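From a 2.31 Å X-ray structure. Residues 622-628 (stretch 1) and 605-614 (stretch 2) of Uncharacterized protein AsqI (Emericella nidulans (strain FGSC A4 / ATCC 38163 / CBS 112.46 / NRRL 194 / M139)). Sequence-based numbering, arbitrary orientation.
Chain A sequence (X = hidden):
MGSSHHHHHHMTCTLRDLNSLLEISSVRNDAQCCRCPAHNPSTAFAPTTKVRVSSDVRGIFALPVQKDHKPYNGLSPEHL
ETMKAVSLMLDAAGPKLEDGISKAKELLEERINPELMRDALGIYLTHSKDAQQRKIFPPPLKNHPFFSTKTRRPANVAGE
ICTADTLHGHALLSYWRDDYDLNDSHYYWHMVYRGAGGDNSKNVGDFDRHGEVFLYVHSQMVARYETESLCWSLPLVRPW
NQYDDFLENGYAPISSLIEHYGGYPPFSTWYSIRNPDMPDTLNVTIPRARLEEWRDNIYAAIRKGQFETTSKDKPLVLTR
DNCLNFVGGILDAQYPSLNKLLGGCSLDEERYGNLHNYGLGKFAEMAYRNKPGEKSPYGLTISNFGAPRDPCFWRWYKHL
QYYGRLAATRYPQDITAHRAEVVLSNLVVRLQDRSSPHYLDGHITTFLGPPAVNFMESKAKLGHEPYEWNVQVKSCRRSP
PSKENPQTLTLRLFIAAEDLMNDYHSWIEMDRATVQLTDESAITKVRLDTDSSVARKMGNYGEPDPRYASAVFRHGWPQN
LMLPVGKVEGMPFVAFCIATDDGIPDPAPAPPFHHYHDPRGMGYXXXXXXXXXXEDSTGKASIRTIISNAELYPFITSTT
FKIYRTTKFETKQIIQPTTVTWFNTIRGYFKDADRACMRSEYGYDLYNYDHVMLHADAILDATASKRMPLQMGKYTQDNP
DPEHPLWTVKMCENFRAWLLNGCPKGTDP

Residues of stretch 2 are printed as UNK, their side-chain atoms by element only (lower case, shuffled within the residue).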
ATOM      1  N   SER A 622     -11.783 -34.998  -1.012  1.00 25.21           N
ATOM      2  CA  SER A 622     -10.820 -34.100  -0.396  1.00 27.56           C
ATOM      3  C   SER A 622     -10.999 -34.200   1.116  1.00 26.34           C
ATOM      4  O   SER A 622     -11.863 -34.936   1.592  1.00 25.22           O
ATOM      5  CB  SER A 622     -11.012 -32.663  -0.881  1.00 25.28           C
ATOM      6  OG  SER A 622     -12.292 -32.172  -0.514  1.00 31.47           O
ATOM      7  N   ILE A 623     -10.170 -33.483   1.867  1.00 24.31           N
ATOM      8  CA  ILE A 623     -10.339 -33.410   3.306  1.00 21.86           C
ATOM      9  C   ILE A 623     -11.722 -32.830   3.593  1.00 29.64           C
ATOM     10  O   ILE A 623     -12.435 -33.290   4.498  1.00 26.97           O
ATOM     11  CB  ILE A 623      -9.222 -32.563   3.968  1.00 21.14           C
ATOM     12  CG1 ILE A 623      -7.887 -33.314   3.885  1.00 22.13           C
ATOM     13  CG2 ILE A 623      -9.549 -32.256   5.420  1.00 18.74           C
ATOM     14  CD1 ILE A 623      -6.709 -32.563   4.481  1.00 18.41           C
ATOM     15  N   ARG A 624     -12.117 -31.850   2.784  1.00 31.31           N
ATOM     16  CA  ARG A 624     -13.393 -31.184   2.979  1.00 29.27           C
ATOM     17  C   ARG A 624     -14.580 -32.129   2.822  1.00 27.68           C
ATOM     18  O   ARG A 624     -15.522 -32.053   3.611  1.00 27.30           O
ATOM     19  CB  ARG A 624     -13.551 -30.021   2.013  1.00 31.08           C
ATOM     20  CG  ARG A 624     -14.814 -29.234   2.281  1.00 40.04           C
ATOM     21  CD  ARG A 624     -15.306 -28.545   1.026  1.00 43.11           C
ATOM     22  NE  ARG A 624     -14.233 -27.851   0.322  1.00 51.55           N
ATOM     23  CZ  ARG A 624     -14.000 -26.546   0.426  1.00 59.22           C
ATOM     24  NH1 ARG A 624     -14.756 -25.791   1.226  1.00 56.60           N
ATOM     25  NH2 ARG A 624     -12.999 -25.999  -0.255  1.00 51.71           N
ATOM     26  N   THR A 625     -14.544 -33.015   1.824  1.00 28.14           N
ATOM     27  CA  THR A 625     -15.675 -33.920   1.602  1.00 26.26           C
ATOM     28  C   THR A 625     -15.784 -34.930   2.747  1.00 29.70           C
ATOM     29  O   THR A 625     -16.881 -35.193   3.250  1.00 30.04           O
ATOM     30  CB  THR A 625     -15.585 -34.681   0.262  1.00 27.69           C
ATOM     31  OG1 THR A 625     -14.309 -35.328   0.153  1.00 28.72           O
ATOM     32  CG2 THR A 625     -15.770 -33.738  -0.917  1.00 28.63           C
ATOM     33  N   ILE A 626     -14.645 -35.462   3.175  1.00 24.49           N
ATOM     34  CA  ILE A 626     -14.617 -36.487   4.211  1.00 26.64           C
ATOM     35  C   ILE A 626     -15.110 -35.942   5.536  1.00 25.50           C
ATOM     36  O   ILE A 626     -15.907 -36.576   6.219  1.00 27.69           O
ATOM     37  CB  ILE A 626     -13.196 -37.067   4.380  1.00 27.59           C
ATOM     38  CG1 ILE A 626     -12.877 -37.999   3.204  1.00 28.35           C
ATOM     39  CG2 ILE A 626     -13.052 -37.797   5.713  1.00 22.55           C
ATOM     40  CD1 ILE A 626     -11.426 -38.407   3.147  1.00 30.30           C
ATOM     41  N   ILE A 627     -14.669 -34.744   5.888  1.00 23.28           N
ATOM     42  CA  ILE A 627     -15.007 -34.231   7.193  1.00 25.95           C
ATOM     43  C   ILE A 627     -16.400 -33.597   7.170  1.00 30.64           C
ATOM     44  O   ILE A 627     -16.889 -33.115   8.192  1.00 31.31           O
ATOM     45  CB  ILE A 627     -13.948 -33.226   7.695  1.00 28.33           C
ATOM     46  CG1 ILE A 627     -13.993 -31.910   6.910  1.00 28.18           C
ATOM     47  CG2 ILE A 627     -12.557 -33.855   7.644  1.00 24.91           C
ATOM     48  CD1 ILE A 627     -13.142 -30.844   7.522  1.00 20.75           C
ATOM     49  N   SER A 628     -17.035 -33.614   6.001  1.00 30.47           N
ATOM     50  CA  SER A 628     -18.433 -33.198   5.883  1.00 32.40           C
ATOM     51  C   SER A 628     -19.355 -34.404   5.709  1.00 32.27           C
ATOM     52  O   SER A 628     -20.554 -34.260   5.472  1.00 34.57           O
ATOM     53  CB  SER A 628     -18.612 -32.249   4.701  1.00 26.83           C
ATOM     54  OG  SER A 628     -17.930 -31.045   4.936  1.00 39.80           O
ATOM     55  N   UNK A 605      -4.961 -36.810  13.212  1.00 22.86           N
ATOM     56  CA  UNK A 605      -4.688 -37.641  12.034  1.00 24.44           C
ATOM     57  C   UNK A 605      -4.096 -36.890  10.841  1.00 23.09           C
ATOM     58  O   UNK A 605      -4.069 -37.417   9.726  1.00 20.84           O
ATOM     59  c   UNK A 605      -6.335 -36.267  13.177  1.00 20.90           C
ATOM     60  c   UNK A 605      -6.975 -36.988  11.997  1.00 23.68           C
ATOM     61  c   UNK A 605      -6.075 -38.167  11.680  1.00 21.84           C
ATOM     62  N   UNK A 606      -3.634 -35.669  11.065  1.00 22.03           N
ATOM     63  CA  UNK A 606      -3.121 -34.872   9.960  1.00 26.18           C
ATOM     64  C   UNK A 606      -1.623 -35.031   9.738  1.00 28.31           C
ATOM     65  O   UNK A 606      -1.048 -34.303   8.950  1.00 28.67           O
ATOM     66  c   UNK A 606      -5.651 -32.797  11.249  1.00 20.33           C
ATOM     67  c   UNK A 606      -6.994 -32.530  11.179  1.00 19.30           C
ATOM     68  c   UNK A 606      -3.453 -33.395  10.178  1.00 21.47           C
ATOM     69  c   UNK A 606      -7.630 -32.558   9.957  1.00 21.36           C
ATOM     70  c   UNK A 606      -5.589 -33.141   8.887  1.00 19.24           C
ATOM     71  c   UNK A 606      -6.922 -32.866   8.809  1.00 20.21           C
ATOM     72  c   UNK A 606      -4.929 -33.101  10.103  1.00 23.00           C
ATOM     73  N   UNK A 607      -1.005 -35.995  10.419  1.00 31.53           N
ATOM     74  CA  UNK A 607       0.443 -36.164  10.384  1.00 26.15           C
ATOM     75  C   UNK A 607       0.896 -37.120   9.281  1.00 29.04           C
ATOM     76  O   UNK A 607       2.083 -37.187   8.963  1.00 32.19           O
ATOM     77  c   UNK A 607       0.333 -37.967  12.158  1.00 32.01           C
ATOM     78  c   UNK A 607       0.949 -36.643  11.742  1.00 25.47           C
ATOM     79  o   UNK A 607      -0.782 -38.298  11.750  1.00 27.83           O
ATOM     80  n   UNK A 607       1.057 -38.733  12.975  1.00 30.38           N
ATOM     81  N   UNK A 608      -0.051 -37.839   8.688  1.00 25.42           N
ATOM     82  CA  UNK A 608       0.214 -38.645   7.486  1.00 27.77           C
ATOM     83  C   UNK A 608      -0.895 -38.408   6.484  1.00 23.63           C
ATOM     84  O   UNK A 608      -1.950 -37.915   6.857  1.00 22.04           O
ATOM     85  c   UNK A 608       1.649 -41.887   8.904  1.00 37.66           C
ATOM     86  n   UNK A 608       4.260 -41.534   9.777  1.00 44.17           N
ATOM     87  c   UNK A 608       3.290 -41.457  10.674  1.00 44.04           C
ATOM     88  c   UNK A 608       1.682 -40.605   8.138  1.00 33.72           C
ATOM     89  n   UNK A 608       2.035 -41.636  10.285  1.00 44.04           N
ATOM     90  c   UNK A 608       0.298 -40.139   7.817  1.00 28.25           C
ATOM     91  n   UNK A 608       3.576 -41.225  11.955  1.00 48.91           N
ATOM     92  N   UNK A 609      -0.681 -38.765   5.223  1.00 24.56           N
ATOM     93  CA  UNK A 609      -1.754 -38.615   4.250  1.00 22.93           C
ATOM     94  C   UNK A 609      -2.861 -39.606   4.599  1.00 25.41           C
ATOM     95  O   UNK A 609      -2.613 -40.583   5.308  1.00 29.41           O
ATOM     96  c   UNK A 609      -1.253 -38.838   2.833  1.00 21.23           C
ATOM     97  N   UNK A 610      -4.075 -39.358   4.113  1.00 26.01           N
ATOM     98  CA  UNK A 610      -5.184 -40.275   4.371  1.00 25.57           C
ATOM     99  C   UNK A 610      -5.383 -41.182   3.187  1.00 28.51           C
ATOM    100  O   UNK A 610      -5.394 -40.752   2.031  1.00 27.67           O
ATOM    101  c   UNK A 610      -8.888 -35.734   7.541  1.00 22.48           C
ATOM    102  c   UNK A 610      -7.420 -37.701   6.247  1.00 24.18           C
ATOM    103  c   UNK A 610      -6.948 -37.073   7.416  1.00 21.69           C
ATOM    104  c   UNK A 610      -9.381 -36.343   6.376  1.00 21.55           C
ATOM    105  c   UNK A 610      -5.419 -38.574   6.768  1.00 21.62           C
ATOM    106  n   UNK A 610      -5.726 -37.624   7.718  1.00 24.74           N
ATOM    107  c   UNK A 610      -6.429 -38.656   5.848  1.00 24.93           C
ATOM    108  c   UNK A 610      -7.675 -36.086   8.075  1.00 20.86           C
ATOM    109  c   UNK A 610      -6.487 -39.538   4.663  1.00 22.51           C
ATOM    110  c   UNK A 610      -8.662 -37.318   5.726  1.00 22.86           C
ATOM    111  N   UNK A 611      -5.554 -42.456   3.490  1.00 33.55           N
ATOM    112  CA  UNK A 611      -5.600 -43.466   2.460  1.00 31.83           C
ATOM    113  C   UNK A 611      -6.904 -43.305   1.657  1.00 31.46           C
ATOM    114  O   UNK A 611      -6.953 -43.600   0.458  1.00 32.42           O
ATOM    115  c   UNK A 611      -6.769 -45.314   3.693  1.00 29.06           C
ATOM    116  c   UNK A 611      -5.465 -44.863   3.092  1.00 35.78           C
ATOM    117  o   UNK A 611      -5.063 -45.793   2.093  1.00 47.74           O
ATOM    118  N   UNK A 612      -7.939 -42.779   2.311  1.00 28.23           N
ATOM    119  CA  UNK A 612      -9.209 -42.486   1.648  1.00 29.22           C
ATOM    120  C   UNK A 612      -9.046 -41.473   0.504  1.00 32.35           C
ATOM    121  O   UNK A 612      -9.846 -41.448  -0.433  1.00 33.97           O
ATOM    122  c   UNK A 612     -10.231 -41.964   2.663  1.00 26.99           C
ATOM    123  c   UNK A 612      -9.915 -43.563   4.652  1.00 29.74           C
ATOM    124  c   UNK A 612     -10.866 -43.043   3.575  1.00 30.64           C
ATOM    125  o   UNK A 612      -8.957 -42.888   5.035  1.00 31.77           O
ATOM    126  n   UNK A 612     -10.191 -44.757   5.157  1.00 34.37           N
ATOM    127  N   UNK A 613      -8.008 -40.641   0.591  1.00 29.47           N
ATOM    128  CA  UNK A 613      -7.716 -39.660  -0.451  1.00 30.02           C
ATOM    129  C   UNK A 613      -6.628 -40.134  -1.427  1.00 29.80           C
ATOM    130  O   UNK A 613      -6.779 -39.972  -2.639  1.00 30.88           O
ATOM    131  c   UNK A 613      -7.309 -38.338   0.177  1.00 27.75           C
ATOM    132  c   UNK A 613      -9.616 -37.437   0.280  1.00 24.08           C
ATOM    133  c   UNK A 613      -7.814 -36.353   1.601  1.00 24.96           C
ATOM    134  c   UNK A 613      -8.355 -37.666   1.066  1.00 27.71           C
ATOM    135  N   UNK A 614      -5.545 -40.729  -0.919  1.00 27.45           N
ATOM    136  CA  UNK A 614      -4.484 -41.202  -1.809  1.00 29.87           C
ATOM    137  C   UNK A 614      -4.971 -42.316  -2.734  1.00 34.67           C
ATOM    138  O   UNK A 614      -4.432 -42.485  -3.834  1.00 32.23           O
ATOM    139  o   UNK A 614      -3.651 -42.742  -0.134  1.00 34.81           O
ATOM    140  c   UNK A 614      -2.610 -40.568  -0.252  1.00 27.43           C
ATOM    141  c   UNK A 614      -3.254 -41.708  -1.039  1.00 30.96           C
TER

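Position 605 has three side-chain carbons that close a ring onto the backbone N. That is proline, Pro605. The peptide bond before it is cis, and it does not reach stretch 1.

Position 606 has one carbon, then a ring of six carbons with no hetero atom. The ring edge meets Ile623. A phenylalanine fits. Phe606 CE1 is 4.3 Å from Ile623 CG2.

Position 607 has two carbons, the second carrying one oxygen and one nitrogen. This amide is asparagine, Asn607. It is buried away from stretch 1, and its OD1 is hydrogen-bonded elsewhere in the structure.

Position 608 has three carbons, a nitrogen, then a carbon carrying two more nitrogens. The guanidinium marks arginine, Arg608. It makes no contact with stretch 1.

Position 609 has a single carbon, CB. It is alanine, Ala609, also out of reach.

Position 610 has one carbon, then fused five- and six-membered rings holding eight carbons and one nitrogen. Ile623 lies over one face of the rings; Ile626 and Ile627 lie at the edge. Only tryptophan has this indole, so the residue is Trp610. Trp610 CE3 is 3.9 Å from Ile626 CD1, and Trp610 CH2 is 4.1 Å from Ile627 CG2. Trp610 NE1 donates to Pro605 O at 2.6 Å, which ties the indole to its own stretch.

Position 611 has one carbon carrying one oxygen and one carbon. It is threonine, Thr611, the first residue of the helix, and it is out of reach of stretch 1.

Position 612 has three carbons, the third carrying one oxygen and one nitrogen. Its CB lies 3.8 Å from Ile626 CD1. The chain is one carbon longer than Asn607, hence glutamine, Gln612. The amide is hydrogen-bonded elsewhere in the structure.

Position 613 has four carbons, forked at the second. The fork lies against Ser622, Ile623 and Ile626. The fork after CB identifies leucine. Leu613 CD2 is 3.5 Å from both Ser622 N and Ile626 CD1. Leu613 CD1 is 3.8 Å from Ile623 CG1.

Position 614 again has one carbon carrying one oxygen and one carbon. It is threonine, Thr614, out of reach of stretch 1.

The contact is apolar packing, with no hydrogen bond across it. It buries 329 Å² in total. Leu613 packs against the start of the other helix, where Ser622 is the N-cap. Ser622 N donates to Thr625 OG1 at 2.8 Å, so this polar atom is satisfied although it lies beside a leucine methyl. Ile626 CD1 reaches Trp610, Gln612 and Leu613, and Ile623 bridges Phe606, Trp610 and Leu613.

Stretch 2 605-614: PFNRAWTQLT
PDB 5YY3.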